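Local coordinates for protein alkaline phosphatase D (Bacillus subtilis, PDB 2YEQ) that hydrolyses phosphate esters, acting as a phosphodiesterase and alkaline phosphatase with an active site that contains iron and calcium, at residues D380-W385 / G407-S412; G416-A421 / N437-Y442; F119-C124 / F147-Y152; T207-E212 / A329-F334. All blocks are in the same frame, centred on the assembly; numbering follows the deposited sequence.

How the contacts relate
Contacts 1, 3 and 4 converge on one metal site; contact 2 adjoins contact 1 and binds no metal of this site. Contact 3 supplies Cys124 and Asp151, and contact 1 supplies His382, to the iron; Tyr154 completes its protein ligands. Asp151 of contact 3, Asp209 and Asp210 of contact 4 and Asp380 of contact 1 bind the neighbouring calcium. Contacts 1 and 3 have centres about 10 Å apart and join where Ile410 N lies 3.0 Å from Ser123 O. Contacts 3 and 4, centres about 9 Å apart, meet where His148 O lies 2.9 Å from Thr207 N. Contact 2, its centre about 8 Å from that of contact 1, reaches it where Tyr439 O lies 2.8 Å from Thr408 OG1.

Contact 1. Residues D380-W385 / G407-S412; sequences DVHASW and GTSITS. With FE (Fe (III) ion), chain B; CA (calcium ion), chain C; EDO (1,2-ethanediol), chain U.
Ser412 lays its CB over the centre of one face of the His382 imidazole, 3.4 Å from the ring centroid and 14° off the normal, a close CH-pi contact. Ser409 CB comes to the ring obliquely, and its OG lies 3.7 Å from His382 CB. That OG stands between the backbone N and the carbonyl carbon (chi1 47°) and donates to Ser412 O at 2.7 Å, in the carbonyl plane and on a lone pair. This bond closes the loop from Ser409 to Ser412. Farther along, Ser384 OG lies 3.3 Å from Thr408 N, where it accepts a weak hydrogen bond. Thr408 OG1 is hydrogen-bonded to Tyr439 O and Arg440 NH2. A water joins the two segments: it accepts from His382 N and donates to Gly407 O.

At the ring edge, His382 ND1 donates almost straight to a 1,2-ethanediol oxygen at 3.0 Å, probably a crystallisation additive. NE2 binds the iron at 2.2 Å. Asp380 OD1 binds the adjacent calcium at 2.4 Å. Ser412 OG bonds to Tyr154, another iron ligand. The loop 407-412 therefore supports the imidazole from one face and also touches the first shell through Tyr154. Held by iron at NE2 and covered by Ser412 CB, the imidazole is likely to have little freedom to turn.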
# COMPACT_ATOMS: atom_id res chain seq x y z
N ASP A 380 -2.09 5.92 3.91
CA ASP A 380 -1.35 7.13 4.32
C ASP A 380 -1.75 7.78 5.63
O ASP A 380 -0.88 8.20 6.40
CB ASP A 380 -1.29 8.18 3.19
CG ASP A 380 -0.39 9.39 3.56
OD1 ASP A 380 0.86 9.23 3.67
OD2 ASP A 380 -0.98 10.48 3.77
N VAL A 381 -3.04 7.82 5.93
CA VAL A 381 -3.54 8.65 7.02
C VAL A 381 -3.68 7.95 8.35
O VAL A 381 -4.03 8.57 9.34
CB VAL A 381 -4.86 9.41 6.61
CG1 VAL A 381 -4.65 10.17 5.27
CG2 VAL A 381 -6.08 8.47 6.57
N HIS A 382 -3.34 6.67 8.39
CA HIS A 382 -3.23 5.92 9.66
C HIS A 382 -4.57 5.86 10.44
O HIS A 382 -4.59 5.85 11.65
CB HIS A 382 -2.12 6.49 10.56
CG HIS A 382 -0.75 6.51 9.93
ND1 HIS A 382 0.32 7.13 10.54
CD2 HIS A 382 -0.27 6.00 8.77
CE1 HIS A 382 1.40 7.01 9.78
NE2 HIS A 382 1.08 6.32 8.70
N ALA A 383 -5.66 5.84 9.71
CA ALA A 383 -7.00 5.73 10.29
C ALA A 383 -7.96 5.40 9.16
O ALA A 383 -7.68 5.60 7.97
CB ALA A 383 -7.42 7.01 11.04
N SER A 384 -9.08 4.80 9.54
CA SER A 384 -10.06 4.39 8.55
C SER A 384 -11.05 5.50 8.32
O SER A 384 -11.55 6.10 9.26
CB SER A 384 -10.82 3.15 9.06
OG SER A 384 -10.02 2.00 9.01
N TRP A 385 -11.37 5.72 7.05
CA TRP A 385 -12.43 6.64 6.64
C TRP A 385 -13.19 6.02 5.47
O TRP A 385 -12.69 5.14 4.78
CB TRP A 385 -11.85 8.00 6.17
CG TRP A 385 -10.95 8.73 7.13
CD1 TRP A 385 -9.63 8.48 7.35
CD2 TRP A 385 -11.27 9.88 7.92
NE1 TRP A 385 -9.11 9.37 8.25
CE2 TRP A 385 -10.09 10.25 8.61
CE3 TRP A 385 -12.44 10.62 8.13
CZ2 TRP A 385 -10.04 11.32 9.50
CZ3 TRP A 385 -12.40 11.68 9.03
CH2 TRP A 385 -11.19 12.02 9.70
N GLY A 407 -8.10 3.08 4.12
CA GLY A 407 -7.73 2.12 5.15
C GLY A 407 -6.83 2.64 6.22
O GLY A 407 -5.90 3.41 5.97
N THR A 408 -7.10 2.19 7.45
CA THR A 408 -6.19 2.41 8.55
C THR A 408 -4.81 1.77 8.30
O THR A 408 -4.59 1.06 7.33
CB THR A 408 -6.80 1.83 9.81
OG1 THR A 408 -6.04 2.20 10.96
CG2 THR A 408 -6.98 0.30 9.70
N SER A 409 -3.89 2.02 9.21
CA SER A 409 -2.55 1.47 9.13
C SER A 409 -2.48 0.09 9.82
O SER A 409 -3.25 -0.19 10.75
CB SER A 409 -1.62 2.41 9.84
OG SER A 409 -2.15 2.79 11.11
N ILE A 410 -1.57 -0.74 9.33
CA ILE A 410 -1.24 -2.04 9.96
C ILE A 410 -0.73 -1.82 11.37
O ILE A 410 -1.15 -2.53 12.30
CB ILE A 410 -0.22 -2.79 9.09
CG1 ILE A 410 -0.85 -3.23 7.78
CG2 ILE A 410 0.43 -3.96 9.85
CD1 ILE A 410 -1.79 -4.51 7.88
N THR A 411 0.17 -0.84 11.56
CA THR A 411 0.65 -0.46 12.88
C THR A 411 0.91 1.04 13.13
O THR A 411 0.91 1.47 14.27
CB THR A 411 2.03 -1.11 13.18
OG1 THR A 411 2.89 -0.88 12.06
CG2 THR A 411 1.86 -2.64 13.46
N SER A 412 1.19 1.82 12.09
CA SER A 412 1.69 3.20 12.30
C SER A 412 0.72 3.97 13.16
O SER A 412 -0.50 3.95 12.90
CB SER A 412 1.89 3.92 10.97
OG SER A 412 2.70 3.17 10.11
FE FE B . 2.40 5.78 7.06
CA CA C . 2.72 7.78 3.68
C1 EDO U . 1.33 9.53 15.07
O1 EDO U . 2.30 8.84 15.89
C2 EDO U . 1.37 9.02 13.63
O2 EDO U . 0.08 8.62 13.14
O HOH W 1 -3.11 4.31 6.66
O HOH W 2 -2.91 6.03 13.97
O HOH W 3 1.36 5.65 3.19

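Contact 2. Residues G416-A421 / N437-Y442; sequences GADKRA and NDYRGY. With EDO (1,2-ethanediol), chain N.
Ala417 and Asp438 form a single antiparallel bridge, a hydrogen-bonded pair. Ala417 N donates to Asp438 O at 2.9 Å, and the return bond from Asp438 N to Ala417 O is weak. Gly416 CA adds a CA-H...O contact to Asp438 O at 3.2 Å. A CB on Gly416 would clash with that oxygen, and its positive phi also favours glycine.

The aromatic contact comes from Tyr439. With CG anti to the carbonyl carbon (chi1 -67°), its ring lies across the 417-418 backbone. Ala417 C is 3.4 Å above one face, offset toward the rim, and CE2 is 3.4 Å from Asp418 OD1. The phenol OH bonds to Val496 O. An alanine here would probably leave this backbone without its ring cover and Val496 O without this partner.

Charged groups form a network around Asp438. Arg420 NH1 makes a salt bridge to OD2 at 3.4 Å, the guanidinium and carboxylate planes 69° apart. Arg440 NH2 reaches OD1 at 2.9 Å from above the carboxylate plane. Arg420 NH2 also has a salt bridge to Glu503, and Arg440 NH1 is hydrogen-bonded to Gly414 O. Separately, Asp418 OD1 has a salt bridge to Arg472.

The Asp438 carboxylate thus lies between two arginines. Their charges would probably stabilise its ionised form, and it in turn would offset their repulsion, linking the 416-421 loop to the residues leading into strand 440-448.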
# COMPACT_ATOMS: atom_id res chain seq x y z
N GLY A 416 -4.24 3.46 19.17
CA GLY A 416 -5.34 4.28 18.67
C GLY A 416 -6.60 4.13 19.53
O GLY A 416 -6.53 3.82 20.73
N ALA A 417 -7.74 4.34 18.89
CA ALA A 417 -9.01 4.45 19.61
C ALA A 417 -10.16 4.40 18.63
O ALA A 417 -9.95 4.37 17.41
CB ALA A 417 -9.04 5.75 20.43
N ASP A 418 -11.40 4.32 19.13
CA ASP A 418 -12.54 4.30 18.22
C ASP A 418 -12.75 5.66 17.56
O ASP A 418 -13.16 5.75 16.41
CB ASP A 418 -13.82 3.83 18.95
CG ASP A 418 -14.85 3.30 18.00
OD1 ASP A 418 -14.70 2.14 17.52
OD2 ASP A 418 -15.78 4.06 17.68
N LYS A 419 -12.45 6.71 18.30
CA LYS A 419 -12.76 8.09 17.93
C LYS A 419 -11.66 9.00 18.47
O LYS A 419 -11.06 8.67 19.49
CB LYS A 419 -14.09 8.46 18.59
CG LYS A 419 -14.76 9.73 18.13
CD LYS A 419 -16.21 9.79 18.71
CE LYS A 419 -16.78 11.20 18.71
NZ LYS A 419 -18.26 11.16 18.52
N ARG A 420 -11.46 10.15 17.83
CA ARG A 420 -10.46 11.16 18.22
C ARG A 420 -11.14 12.47 18.64
O ARG A 420 -12.34 12.62 18.51
CB ARG A 420 -9.59 11.51 17.00
CG ARG A 420 -8.68 10.45 16.55
CD ARG A 420 -7.44 11.05 15.96
NE ARG A 420 -7.48 11.25 14.51
CZ ARG A 420 -6.69 10.58 13.64
NH1 ARG A 420 -5.83 9.62 14.05
NH2 ARG A 420 -6.77 10.86 12.35
N ALA A 421 -10.35 13.43 19.11
CA ALA A 421 -10.85 14.74 19.53
C ALA A 421 -11.48 15.56 18.40
O ALA A 421 -12.37 16.35 18.64
CB ALA A 421 -9.73 15.52 20.20
N ASN A 437 -12.72 5.63 12.00
CA ASN A 437 -12.24 4.77 13.06
C ASN A 437 -10.71 4.84 13.19
O ASN A 437 -10.03 5.04 12.20
CB ASN A 437 -12.66 3.33 12.78
CG ASN A 437 -12.40 2.41 13.93
OD1 ASN A 437 -13.05 2.50 15.00
ND2 ASN A 437 -11.45 1.54 13.76
N ASP A 438 -10.17 4.68 14.40
CA ASP A 438 -8.70 4.84 14.59
C ASP A 438 -8.03 3.64 15.28
O ASP A 438 -7.12 3.82 16.06
CB ASP A 438 -8.41 6.12 15.38
CG ASP A 438 -6.96 6.53 15.33
OD1 ASP A 438 -6.25 6.17 14.36
OD2 ASP A 438 -6.53 7.19 16.30
N TYR A 439 -8.49 2.43 14.96
CA TYR A 439 -7.81 1.19 15.36
C TYR A 439 -7.02 0.66 14.17
O TYR A 439 -7.39 0.88 13.03
CB TYR A 439 -8.82 0.12 15.77
CG TYR A 439 -9.60 0.44 17.04
CD1 TYR A 439 -8.95 0.77 18.20
CD2 TYR A 439 -11.00 0.37 17.06
CE1 TYR A 439 -9.66 1.05 19.35
CE2 TYR A 439 -11.72 0.65 18.20
CZ TYR A 439 -11.05 0.97 19.33
OH TYR A 439 -11.75 1.25 20.48
N ARG A 440 -5.97 -0.10 14.45
CA ARG A 440 -5.14 -0.70 13.41
C ARG A 440 -5.83 -1.90 12.78
O ARG A 440 -6.72 -2.52 13.38
CB ARG A 440 -3.78 -1.09 13.97
CG ARG A 440 -3.08 -0.02 14.80
CD ARG A 440 -2.51 1.10 13.93
NE ARG A 440 -3.53 2.00 13.39
CZ ARG A 440 -4.28 2.85 14.08
NH1 ARG A 440 -4.18 2.94 15.40
NH2 ARG A 440 -5.15 3.63 13.44
N GLY A 441 -5.41 -2.23 11.57
CA GLY A 441 -5.97 -3.35 10.84
C GLY A 441 -5.79 -3.16 9.34
O GLY A 441 -4.75 -2.68 8.86
N TYR A 442 -6.83 -3.52 8.61
CA TYR A 442 -6.82 -3.51 7.16
C TYR A 442 -8.26 -3.57 6.68
O TYR A 442 -9.18 -3.61 7.48
CB TYR A 442 -6.03 -4.71 6.59
CG TYR A 442 -6.55 -6.08 6.99
CD1 TYR A 442 -7.54 -6.74 6.25
CD2 TYR A 442 -6.05 -6.71 8.10
CE1 TYR A 442 -8.01 -8.00 6.63
CE2 TYR A 442 -6.50 -7.95 8.50
CZ TYR A 442 -7.48 -8.58 7.77
OH TYR A 442 -7.89 -9.83 8.18
C1 EDO N . -14.17 0.46 21.57
O1 EDO N . -14.38 -0.15 22.86
C2 EDO N . -15.44 0.86 20.84
O2 EDO N . -15.41 0.39 19.49

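Contact 3. Residues F119-C124 / F147-Y152; sequences FAFASC and FHLGDY. With FE (Fe (III) ion), chain B; CA (calcium ion), chain C.
Phe147 turns its ring edge to the face of Phe119, with centroids 5.2 Å apart and planes at 78°, an edge-to-face pair. The closest atoms are Phe147 CD2 and Phe119 CD1. The backbone N of Phe147 donates to Ala120 O, and Phe147 O accepts from Ala122 N. With CG anti to the backbone N (chi1 -159°), His148 carries its ring back toward 119-124, where Ala122 O lies 3.7 Å above the ring centre. Tyr152 CD2 covers the opposite face. ND1 accepts from Gly150 N at 3.3 Å, and NE2 bonds to Gln125. An alanine here would probably leave Gly150 N and Gln125 without these partners and open a gap between Ala122 and Tyr152. The paired strands 117-122 and 145-148 are parallel and joined through helix 133-138, a beta-alpha-beta unit of the calcineurin-like phosphatase core, with metal ligands in the loops after both strands. Leu149 N continues the ladder to Ala122 O, and Leu149 CD1 meets Phe121 CD1 at 3.5 Å. Gly150 O accepts from Cys124 N at 2.9 Å, holding the two loops together. Asp151 OD2 bridges the metals, 2.1 Å from the iron and 2.5 Å from the calcium, while Cys124 SG binds the iron at 2.5 Å.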
# COMPACT_ATOMS: atom_id res chain seq x y z
N PHE A 119 -10.71 -9.26 -1.86
CA PHE A 119 -9.30 -8.86 -1.71
C PHE A 119 -9.19 -8.06 -0.44
O PHE A 119 -10.21 -7.70 0.15
CB PHE A 119 -8.77 -8.15 -2.96
CG PHE A 119 -9.39 -6.79 -3.23
CD1 PHE A 119 -8.88 -5.66 -2.62
CD2 PHE A 119 -10.44 -6.64 -4.13
CE1 PHE A 119 -9.42 -4.39 -2.88
CE2 PHE A 119 -10.97 -5.37 -4.40
CZ PHE A 119 -10.45 -4.24 -3.76
N ALA A 120 -7.97 -7.83 0.02
CA ALA A 120 -7.72 -6.98 1.15
C ALA A 120 -6.73 -5.91 0.68
O ALA A 120 -5.98 -6.14 -0.29
CB ALA A 120 -7.12 -7.75 2.32
N PHE A 121 -6.74 -4.77 1.36
CA PHE A 121 -5.68 -3.77 1.14
C PHE A 121 -5.14 -3.24 2.45
O PHE A 121 -5.85 -3.14 3.46
CB PHE A 121 -6.07 -2.67 0.13
CG PHE A 121 -7.13 -1.73 0.58
CD1 PHE A 121 -6.80 -0.56 1.23
CD2 PHE A 121 -8.47 -1.97 0.28
CE1 PHE A 121 -7.76 0.36 1.59
CE2 PHE A 121 -9.46 -1.05 0.63
CZ PHE A 121 -9.11 0.11 1.31
N ALA A 122 -3.85 -2.93 2.41
CA ALA A 122 -3.12 -2.57 3.60
C ALA A 122 -2.14 -1.44 3.29
O ALA A 122 -1.75 -1.25 2.14
CB ALA A 122 -2.34 -3.80 4.08
N SER A 123 -1.74 -0.72 4.32
CA SER A 123 -0.66 0.27 4.22
C SER A 123 -0.08 0.50 5.59
O SER A 123 -0.67 0.10 6.59
CB SER A 123 -1.23 1.59 3.67
OG SER A 123 -2.11 2.16 4.61
N CYS A 124 1.08 1.15 5.64
CA CYS A 124 1.56 1.82 6.86
C CYS A 124 1.85 0.88 8.05
O CYS A 124 1.09 0.78 9.04
CB CYS A 124 0.66 3.00 7.25
SG CYS A 124 0.62 4.38 5.99
N PHE A 147 -3.60 -5.96 -1.97
CA PHE A 147 -2.94 -4.71 -2.39
C PHE A 147 -2.20 -4.08 -1.23
O PHE A 147 -2.71 -4.01 -0.11
CB PHE A 147 -3.98 -3.65 -2.84
CG PHE A 147 -4.63 -3.96 -4.14
CD1 PHE A 147 -4.04 -3.60 -5.33
CD2 PHE A 147 -5.88 -4.59 -4.18
CE1 PHE A 147 -4.64 -3.88 -6.53
CE2 PHE A 147 -6.50 -4.86 -5.41
CZ PHE A 147 -5.87 -4.51 -6.57
N HIS A 148 -0.98 -3.63 -1.47
CA HIS A 148 -0.32 -2.79 -0.51
C HIS A 148 -0.19 -1.39 -1.13
O HIS A 148 0.22 -1.25 -2.28
CB HIS A 148 1.03 -3.36 -0.08
CG HIS A 148 1.50 -2.81 1.22
ND1 HIS A 148 2.05 -1.56 1.34
CD2 HIS A 148 1.47 -3.33 2.47
CE1 HIS A 148 2.33 -1.32 2.61
NE2 HIS A 148 1.99 -2.38 3.32
N LEU A 149 -0.58 -0.38 -0.37
CA LEU A 149 -0.73 0.99 -0.90
C LEU A 149 0.33 1.97 -0.38
O LEU A 149 0.20 3.18 -0.60
CB LEU A 149 -2.11 1.54 -0.56
CG LEU A 149 -3.30 0.72 -1.08
CD1 LEU A 149 -4.61 1.44 -0.71
CD2 LEU A 149 -3.20 0.44 -2.57
N GLY A 150 1.33 1.46 0.34
CA GLY A 150 2.55 2.25 0.67
C GLY A 150 2.95 2.22 2.13
O GLY A 150 2.23 1.70 2.99
N ASP A 151 4.11 2.84 2.40
CA ASP A 151 4.76 2.82 3.67
C ASP A 151 4.92 1.37 4.13
O ASP A 151 4.65 1.03 5.27
CB ASP A 151 4.04 3.67 4.71
CG ASP A 151 4.08 5.18 4.39
OD1 ASP A 151 4.60 5.57 3.34
OD2 ASP A 151 3.50 5.95 5.22
N TYR A 152 5.37 0.53 3.21
CA TYR A 152 5.74 -0.84 3.51
C TYR A 152 6.97 -0.92 4.42
O TYR A 152 7.06 -1.84 5.24
CB TYR A 152 5.99 -1.59 2.23
CG TYR A 152 6.16 -3.08 2.37
CD1 TYR A 152 7.37 -3.63 2.77
CD2 TYR A 152 5.11 -3.95 2.05
CE1 TYR A 152 7.54 -5.02 2.87
CE2 TYR A 152 5.28 -5.36 2.15
CZ TYR A 152 6.50 -5.87 2.57
OH TYR A 152 6.68 -7.23 2.67
FE FE B . 2.40 5.78 7.06
CA CA C . 2.72 7.78 3.68
O HOH W 3 1.36 5.65 3.19

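Contact 4. Residues T207-E212 / A329-F334; sequences TWDDHE and AQQIFF. With CA (calcium ion), chain C; CA (calcium ion), chain D.
The planes of the Gln331 amide and the Asp209 carboxylate are 21° apart, and the two side chains pass each other obliquely. Over one face of the His211 ring, toward the rim, sits Asp210 OD2. What meets Asp209 OD1 is the aliphatic part of Gln331, with CB at 3.3 Å and CG at 3.5 Å. The Gln331 chain bends at chi2 (72°), which places CD 3.5 Å from Trp208 O. NE2 then makes a weak hydrogen bond to that oxygen at 3.0 Å, with an N-H...O angle of 126°. Thr207 CG2 lies 3.4 Å from the same NE2. Thr207 OG1 bonds to Leu276 O, and Gln331 OE1 to Thr278.

Asp209 divides its oxygens. OD2 binds calcium at 2.3 Å, while OD1 has a salt bridge to Arg279. Glu212 OE1 accepts from Asp209 N and is also bonded to Asp151 N, so it is a second-shell group for two metal ligands. Asp210 bridges two calcium ions, OD1 to the one shared with Asp209 and OD2 to the other.

The contact joins the loops that follow strands 203-206 and 325-329, one from each of two sheets, at the calcium site. Asp151, after strand 145-148, and Asp380, after strand 374-378, complete the aspartate ligands.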
# COMPACT_ATOMS: atom_id res chain seq x y z
N THR A 207 2.15 -1.03 -4.42
CA THR A 207 2.60 0.27 -4.88
C THR A 207 3.07 1.03 -3.67
O THR A 207 2.65 0.72 -2.55
CB THR A 207 1.50 1.04 -5.65
OG1 THR A 207 2.07 2.24 -6.17
CG2 THR A 207 0.24 1.33 -4.74
N TRP A 208 4.00 1.97 -3.85
CA TRP A 208 4.68 2.58 -2.70
C TRP A 208 4.05 3.92 -2.39
O TRP A 208 3.31 4.45 -3.21
CB TRP A 208 6.18 2.78 -2.99
CG TRP A 208 6.51 3.40 -4.29
CD1 TRP A 208 5.88 4.45 -4.90
CD2 TRP A 208 7.58 3.02 -5.16
NE1 TRP A 208 6.49 4.74 -6.10
CE2 TRP A 208 7.54 3.88 -6.28
CE3 TRP A 208 8.59 2.06 -5.09
CZ2 TRP A 208 8.45 3.78 -7.34
CZ3 TRP A 208 9.48 1.95 -6.14
CH2 TRP A 208 9.42 2.82 -7.25
N ASP A 209 4.36 4.47 -1.23
CA ASP A 209 4.09 5.87 -0.93
C ASP A 209 5.43 6.52 -0.58
O ASP A 209 6.43 6.24 -1.25
CB ASP A 209 3.02 6.05 0.17
CG ASP A 209 2.52 7.51 0.26
OD1 ASP A 209 2.39 8.18 -0.81
OD2 ASP A 209 2.30 7.99 1.43
N ASP A 210 5.48 7.36 0.45
CA ASP A 210 6.71 8.16 0.69
C ASP A 210 7.79 7.44 1.47
O ASP A 210 8.97 7.58 1.14
CB ASP A 210 6.44 9.53 1.36
CG ASP A 210 5.54 9.45 2.57
OD1 ASP A 210 4.75 8.47 2.70
OD2 ASP A 210 5.59 10.39 3.40
N HIS A 211 7.39 6.66 2.48
CA HIS A 211 8.35 6.12 3.41
C HIS A 211 9.20 4.97 2.89
O HIS A 211 10.20 4.62 3.53
CB HIS A 211 7.69 5.77 4.73
CG HIS A 211 7.37 6.96 5.58
ND1 HIS A 211 8.35 7.71 6.21
CD2 HIS A 211 6.18 7.49 5.96
CE1 HIS A 211 7.76 8.64 6.95
NE2 HIS A 211 6.45 8.54 6.80
N GLU A 212 8.87 4.44 1.72
CA GLU A 212 9.80 3.56 1.02
C GLU A 212 11.11 4.30 0.62
O GLU A 212 12.09 3.65 0.29
CB GLU A 212 9.15 3.00 -0.22
CG GLU A 212 8.20 1.84 0.09
CD GLU A 212 6.74 2.22 0.34
OE1 GLU A 212 6.38 3.41 0.55
OE2 GLU A 212 5.92 1.25 0.35
N ALA A 329 -6.34 2.25 -7.20
CA ALA A 329 -5.59 1.75 -6.04
C ALA A 329 -4.42 2.70 -5.88
O ALA A 329 -3.49 2.66 -6.69
CB ALA A 329 -5.09 0.36 -6.32
N GLN A 330 -4.45 3.52 -4.84
CA GLN A 330 -3.48 4.61 -4.72
C GLN A 330 -3.22 4.96 -3.28
O GLN A 330 -3.64 4.23 -2.37
CB GLN A 330 -3.93 5.81 -5.58
CG GLN A 330 -5.27 6.40 -5.20
CD GLN A 330 -5.14 7.47 -4.16
OE1 GLN A 330 -4.33 8.41 -4.30
NE2 GLN A 330 -5.89 7.33 -3.08
N GLN A 331 -2.49 6.06 -3.04
CA GLN A 331 -1.81 6.28 -1.78
C GLN A 331 -2.49 7.16 -0.78
O GLN A 331 -2.43 6.89 0.44
CB GLN A 331 -0.42 6.90 -2.05
CG GLN A 331 0.55 6.00 -2.79
CD GLN A 331 0.25 5.79 -4.26
OE1 GLN A 331 -0.40 6.61 -4.93
NE2 GLN A 331 0.77 4.67 -4.80
N ILE A 332 -3.08 8.26 -1.25
CA ILE A 332 -3.39 9.38 -0.39
C ILE A 332 -4.87 9.83 -0.45
O ILE A 332 -5.60 9.51 -1.38
CB ILE A 332 -2.45 10.59 -0.74
CG1 ILE A 332 -2.42 10.82 -2.25
CG2 ILE A 332 -1.01 10.38 -0.18
CD1 ILE A 332 -1.91 12.22 -2.66
N PHE A 333 -5.27 10.55 0.57
CA PHE A 333 -6.68 10.95 0.75
C PHE A 333 -7.22 11.72 -0.46
O PHE A 333 -6.73 12.79 -0.81
CB PHE A 333 -6.80 11.74 2.03
CG PHE A 333 -8.15 11.66 2.69
CD1 PHE A 333 -9.24 12.33 2.18
CD2 PHE A 333 -8.31 10.96 3.88
CE1 PHE A 333 -10.51 12.28 2.83
CE2 PHE A 333 -9.54 10.92 4.53
CZ PHE A 333 -10.64 11.57 3.99
N PHE A 334 -8.25 11.15 -1.10
CA PHE A 334 -8.79 11.67 -2.35
C PHE A 334 -9.97 12.65 -2.16
O PHE A 334 -10.07 13.65 -2.88
CB PHE A 334 -9.23 10.52 -3.23
CG PHE A 334 -9.70 10.92 -4.59
CD1 PHE A 334 -8.80 11.12 -5.62
CD2 PHE A 334 -11.06 11.08 -4.86
CE1 PHE A 334 -9.23 11.50 -6.89
CE2 PHE A 334 -11.50 11.45 -6.13
CZ PHE A 334 -10.60 11.66 -7.14
CA CA C . 2.72 7.78 3.68
CA CA D . 4.42 11.22 5.18
O HOH W 3 1.36 5.65 3.19
O HOH W 4 3.41 12.01 7.00
O HOH W 5 2.46 11.41 3.88